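Local coordinates for protein putative transcriptional regulator (MarR/EmrR family) (Acinetobacter sp. ADP1, PDB 3NRV) that probably binds DNA and regulates transcription as a dimeric winged helix-turn-helix protein of the MarR/EmrR family, at residues 36-41 and 105-110; 46-51 and 61-66. All coordinates share one frame; numbering follows the deposited sequence. Where two conformers were deposited one is given.

How the interactions relate
Leaving the long helix 13-36, the chain turns through residues 36-41 into helix 40-51, and interaction 1 joins that turn to helix 102-122. The loop it closes holds 63 residues, among them helices 57-64 and 68-80 and the hairpin strands 84-87 and 97-100. Interaction 2 falls wholly within this loop: only nine residues separate 46-51 from 61-66, and it closes a short loop that takes in the first turn of helix 57-64. Helix 40-51 serves both, and the contacts do not cross. They touch where L107 meets I46, Y108 meets S47 and S50, and T41 meets L66; both also border the second subunit.

Interaction 1. Residues 36-41 and 105-110; sequences FGIGMT and QELYEV
The backbone O of V110 lies 3.8 Å from CZ of F36, an oblique van der Waals approach to the ring and not a hydrogen bond. Beside it, CE1 of F36 meets CG2 of V110, also at 3.8 Å. CD1 of F36 lies 4.1 Å from CD1 of L107, and it is through CD1, CE1 and CZ that the ring meets helix 102-122, obliquely at both residues. The F36 ring swings beside its own backbone N (chi1 -68°), and this carries it over to the helix. In the winged-helix fold of MarR regulators the joint links the end of helix 13-36, and the turn after it, to the helix that follows the wing hairpin. G37, with positive phi, is where the chain leaves helical angles; G39 holds the N-cap position of helix 40-51, and its N bonds to OE1 of E42. Between the glycines, I38 reaches L107 tip to tip, CD1 to CD2 at 4.0 Å, while I38 CG2 touches the same methyl. L107 thus divides its branches, CD1 to the F36 ring and CD2 to I38. I38 and L107 are buried and both also pack on Y83, whereas V110 is exposed.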
loop_
_atom_site.group_PDB
_atom_site.type_symbol
_atom_site.label_atom_id
_atom_site.label_comp_id
_atom_site.label_asym_id
_atom_site.label_seq_id
_atom_site.Cartn_x
_atom_site.Cartn_y
_atom_site.Cartn_z
ATOM N N PHE C 36 10.012 13.260 -9.116
ATOM C CA PHE C 36 11.045 12.336 -9.589
ATOM C C PHE C 36 10.647 11.616 -10.837
ATOM O O PHE C 36 11.423 10.836 -11.374
ATOM C CB PHE C 36 11.432 11.304 -8.496
ATOM C CG PHE C 36 12.134 11.927 -7.343
ATOM C CD1 PHE C 36 13.442 12.362 -7.480
ATOM C CD2 PHE C 36 11.478 12.149 -6.150
ATOM C CE1 PHE C 36 14.087 12.980 -6.444
ATOM C CE2 PHE C 36 12.112 12.779 -5.111
ATOM C CZ PHE C 36 13.428 13.194 -5.255
ATOM N N GLY C 37 9.425 11.845 -11.288
ATOM C CA GLY C 37 8.956 11.191 -12.490
ATOM C C GLY C 37 8.716 9.694 -12.380
ATOM O O GLY C 37 8.703 9.007 -13.393
ATOM N N ILE C 38 8.523 9.180 -11.163
ATOM C CA ILE C 38 8.179 7.760 -10.996
ATOM C C ILE C 38 6.953 7.652 -10.096
ATOM O O ILE C 38 6.674 8.560 -9.328
ATOM C CB ILE C 38 9.342 6.974 -10.343
ATOM C CG1 ILE C 38 9.755 7.650 -9.030
ATOM C CG2 ILE C 38 10.531 6.912 -11.275
ATOM C CD1 ILE C 38 10.694 6.821 -8.173
ATOM N N GLY C 39 6.216 6.556 -10.190
ATOM C CA GLY C 39 5.078 6.341 -9.307
ATOM C C GLY C 39 5.495 5.825 -7.938
ATOM O O GLY C 39 6.663 5.477 -7.717
HETATM N N MSE C 40 4.540 5.775 -7.011
HETATM C CA MSE C 40 4.798 5.311 -5.647
HETATM C C MSE C 40 5.255 3.848 -5.653
HETATM O O MSE C 40 6.161 3.445 -4.922
HETATM C CB MSE C 40 3.506 5.475 -4.806
HETATM C CG MSE C 40 3.512 4.741 -3.435
HETATM SE SE MSE C 40 5.057 5.475 -2.431
HETATM C CE MSE C 40 4.494 5.102 -0.602
ATOM N N THR C 41 4.626 3.038 -6.488
ATOM C CA THR C 41 4.980 1.622 -6.518
ATOM C C THR C 41 6.379 1.395 -7.093
ATOM O O THR C 41 7.144 0.564 -6.596
ATOM C CB THR C 41 3.913 0.788 -7.240
ATOM O OG1 THR C 41 2.690 0.874 -6.494
ATOM C CG2 THR C 41 4.356 -0.675 -7.339
ATOM N N GLN C 105 20.469 3.464 -8.867
ATOM C CA GLN C 105 21.156 3.781 -7.614
ATOM C C GLN C 105 21.196 5.303 -7.377
ATOM O O GLN C 105 21.059 5.763 -6.252
ATOM C CB GLN C 105 22.579 3.193 -7.611
ATOM C CG GLN C 105 22.604 1.663 -7.579
ATOM C CD GLN C 105 24.005 1.069 -7.697
ATOM O OE1 GLN C 105 24.941 1.734 -8.121
ATOM N NE2 GLN C 105 24.139 -0.203 -7.336
ATOM N N GLU C 106 21.411 6.071 -8.439
ATOM C CA GLU C 106 21.441 7.547 -8.329
ATOM C C GLU C 106 20.050 8.047 -7.943
ATOM O O GLU C 106 19.902 8.904 -7.076
ATOM C CB GLU C 106 21.833 8.177 -9.659
ATOM C CG GLU C 106 23.273 7.939 -10.087
ATOM C CD GLU C 106 23.475 8.290 -11.553
ATOM O OE1 GLU C 106 22.471 8.459 -12.259
ATOM O OE2 GLU C 106 24.626 8.379 -12.015
ATOM N N LEU C 107 19.028 7.485 -8.582
ATOM C CA LEU C 107 17.650 7.837 -8.240
ATOM C C LEU C 107 17.407 7.580 -6.751
ATOM O O LEU C 107 16.896 8.447 -6.018
ATOM C CB LEU C 107 16.664 7.048 -9.105
ATOM C CG LEU C 107 15.177 7.247 -8.781
ATOM C CD1 LEU C 107 14.813 8.738 -8.810
ATOM C CD2 LEU C 107 14.313 6.459 -9.746
ATOM N N TYR C 108 17.817 6.407 -6.280
ATOM C CA TYR C 108 17.607 6.088 -4.875
ATOM C C TYR C 108 18.307 7.104 -3.980
ATOM O O TYR C 108 17.761 7.562 -2.975
ATOM C CB TYR C 108 18.085 4.671 -4.537
ATOM C CG TYR C 108 17.910 4.377 -3.076
ATOM C CD1 TYR C 108 16.674 4.000 -2.563
ATOM C CD2 TYR C 108 18.979 4.524 -2.192
ATOM C CE1 TYR C 108 16.506 3.764 -1.199
ATOM C CE2 TYR C 108 18.826 4.287 -0.838
ATOM C CZ TYR C 108 17.596 3.904 -0.347
ATOM O OH TYR C 108 17.473 3.669 1.001
ATOM N N GLU C 109 19.538 7.436 -4.356
ATOM C CA GLU C 109 20.355 8.382 -3.616
ATOM C C GLU C 109 19.602 9.701 -3.471
ATOM O O GLU C 109 19.468 10.214 -2.369
ATOM C CB GLU C 109 21.683 8.593 -4.354
ATOM C CG GLU C 109 22.645 9.584 -3.697
ATOM C CD GLU C 109 23.899 9.826 -4.551
ATOM O OE1 GLU C 109 24.061 9.164 -5.610
ATOM O OE2 GLU C 109 24.721 10.681 -4.166
ATOM N N VAL C 110 19.082 10.236 -4.572
ATOM C CA VAL C 110 18.373 11.510 -4.490
ATOM C C VAL C 110 16.943 11.426 -3.926
ATOM O O VAL C 110 16.503 12.345 -3.241
ATOM C CB VAL C 110 18.416 12.321 -5.832
ATOM C CG1 VAL C 110 19.868 12.579 -6.261
ATOM C CG2 VAL C 110 17.630 11.620 -6.943
#

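Interaction 2. Residues 46-51 and 61-66; sequences ISVLSS and SDILGL
V48 carries one side of this apolar contact alone, its CG1 going to I63 and its CG2 to L64 and also to I63. CG1 meets CD1 of I63 tip to tip at 3.8 Å, and CG2 presses on CD2 of L64 at 3.5 Å, tighter than ordinary van der Waals contact. CG2 also reaches CG2 of I63 at 3.9 Å, which puts this methyl in touch with both residues. The V48 and L64 side chains lie alongside one another, pointing opposite ways, instead of meeting head on. With CG1 of V48 opposite the backbone N (chi1 170°), the two branches spread along helix 57-64. The backbones come nearest at V48 and I63, whose CA atoms are 7.9 Å apart.

Behind the first shell, the end of helix 57-64 is fixed by polar bonds. S61 OG donates to O of L66 at 2.6 Å, approaching in the carbonyl plane with a C=O...donor angle of 151°, and G65 N bonds to S61 O. G65, with positive phi, turns the chain out of the helix, consistent with the turn of a helix-turn-helix formed by helices 57-64 and 68-80. L64 O accepts a bond from NH2 of R44, which ties this turn back to helix 40-51; L64 packs on I45 of that helix as well.

Further out, S61 rests on K68 and V71 of helix 68-80, probably the recognition helix as in relatives. On helix 40-51, I46 packs against Y108 of helix 102-122, and L49 against I98 and L100 of wing strand 97-100.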
loop_
_atom_site.group_PDB
_atom_site.type_symbol
_atom_site.label_atom_id
_atom_site.label_comp_id
_atom_site.label_asym_id
_atom_site.label_seq_id
_atom_site.Cartn_x
_atom_site.Cartn_y
_atom_site.Cartn_z
ATOM N N ILE C 46 12.201 0.239 -5.906
ATOM C CA ILE C 46 13.559 0.780 -5.922
ATOM C C ILE C 46 14.145 0.763 -4.512
ATOM O O ILE C 46 15.301 0.369 -4.296
ATOM C CB ILE C 46 13.557 2.210 -6.538
ATOM C CG1 ILE C 46 13.458 2.092 -8.061
ATOM C CG2 ILE C 46 14.807 2.990 -6.157
ATOM C CD1 ILE C 46 12.929 3.315 -8.693
ATOM N N SER C 47 13.337 1.167 -3.541
ATOM C CA SER C 47 13.811 1.221 -2.165
ATOM C C SER C 47 14.117 -0.187 -1.625
ATOM O O SER C 47 15.072 -0.386 -0.863
ATOM C CB SER C 47 12.813 1.970 -1.276
ATOM O OG SER C 47 13.163 1.826 0.087
ATOM N N VAL C 48 13.329 -1.173 -2.040
ATOM C CA VAL C 48 13.625 -2.566 -1.661
ATOM C C VAL C 48 14.929 -3.035 -2.307
ATOM O O VAL C 48 15.772 -3.622 -1.648
ATOM C CB VAL C 48 12.490 -3.554 -2.010
ATOM C CG1 VAL C 48 12.956 -5.014 -1.820
ATOM C CG2 VAL C 48 11.278 -3.274 -1.146
ATOM N N LEU C 49 15.114 -2.736 -3.588
ATOM C CA LEU C 49 16.327 -3.145 -4.292
ATOM C C LEU C 49 17.590 -2.512 -3.683
ATOM O O LEU C 49 18.664 -3.113 -3.693
ATOM C CB LEU C 49 16.223 -2.826 -5.787
ATOM C CG LEU C 49 15.101 -3.537 -6.560
ATOM C CD1 LEU C 49 15.059 -3.113 -7.980
ATOM C CD2 LEU C 49 15.314 -5.046 -6.481
ATOM N N SER C 50 17.477 -1.316 -3.120
ATOM C CA SER C 50 18.678 -0.689 -2.574
ATOM C C SER C 50 19.101 -1.353 -1.262
ATOM O O SER C 50 20.242 -1.206 -0.830
ATOM C CB SER C 50 18.455 0.807 -2.340
ATOM O OG SER C 50 17.763 1.002 -1.123
ATOM N N SER C 51 18.172 -2.070 -0.632
ATOM C CA SER C 51 18.316 -2.531 0.748
ATOM C C SER C 51 18.698 -3.992 0.825
ATOM O O SER C 51 19.268 -4.449 1.811
ATOM C CB SER C 51 16.982 -2.386 1.493
ATOM O OG SER C 51 16.654 -1.035 1.756
ATOM N N SER C 61 7.868 -9.241 -3.658
ATOM C CA SER C 61 6.462 -9.420 -3.293
ATOM C C SER C 61 6.279 -9.741 -1.808
ATOM O O SER C 61 5.385 -9.203 -1.142
ATOM C CB SER C 61 5.828 -10.526 -4.168
ATOM O OG SER C 61 4.498 -10.797 -3.773
ATOM N N ASP C 62 7.131 -10.618 -1.289
ATOM C CA ASP C 62 7.057 -11.006 0.112
ATOM C C ASP C 62 7.261 -9.783 0.993
ATOM O O ASP C 62 6.560 -9.604 1.995
ATOM C CB ASP C 62 8.119 -12.053 0.449
ATOM C CG ASP C 62 7.799 -13.417 -0.134
ATOM O OD1 ASP C 62 6.647 -13.620 -0.579
ATOM O OD2 ASP C 62 8.703 -14.286 -0.145
ATOM N N ILE C 63 8.220 -8.945 0.611
ATOM C CA ILE C 63 8.528 -7.746 1.384
ATOM C C ILE C 63 7.430 -6.688 1.320
ATOM O O ILE C 63 7.067 -6.110 2.348
ATOM C CB ILE C 63 9.887 -7.136 0.973
ATOM C CG1 ILE C 63 11.022 -8.100 1.348
ATOM C CG2 ILE C 63 10.082 -5.788 1.636
ATOM C CD1 ILE C 63 12.391 -7.754 0.728
ATOM N N LEU C 64 6.894 -6.438 0.128
ATOM C CA LEU C 64 5.964 -5.329 -0.055
ATOM C C LEU C 64 4.494 -5.686 0.211
ATOM O O LEU C 64 3.690 -4.806 0.521
ATOM C CB LEU C 64 6.097 -4.738 -1.469
ATOM C CG LEU C 64 7.459 -4.117 -1.815
ATOM C CD1 LEU C 64 7.432 -3.558 -3.252
ATOM C CD2 LEU C 64 7.835 -3.018 -0.819
ATOM N N GLY C 65 4.142 -6.961 0.040
ATOM C CA GLY C 65 2.747 -7.365 0.085
ATOM C C GLY C 65 1.973 -7.177 -1.212
ATOM O O GLY C 65 0.770 -7.464 -1.271
ATOM N N LEU C 66 2.631 -6.665 -2.249
ATOM C CA LEU C 66 1.988 -6.611 -3.559
ATOM C C LEU C 66 2.154 -7.976 -4.174
ATOM O O LEU C 66 3.200 -8.590 -3.999
ATOM C CB LEU C 66 2.647 -5.570 -4.464
ATOM C CG LEU C 66 2.375 -4.097 -4.162
ATOM C CD1 LEU C 66 3.275 -3.207 -5.004
ATOM C CD2 LEU C 66 0.913 -3.770 -4.401
#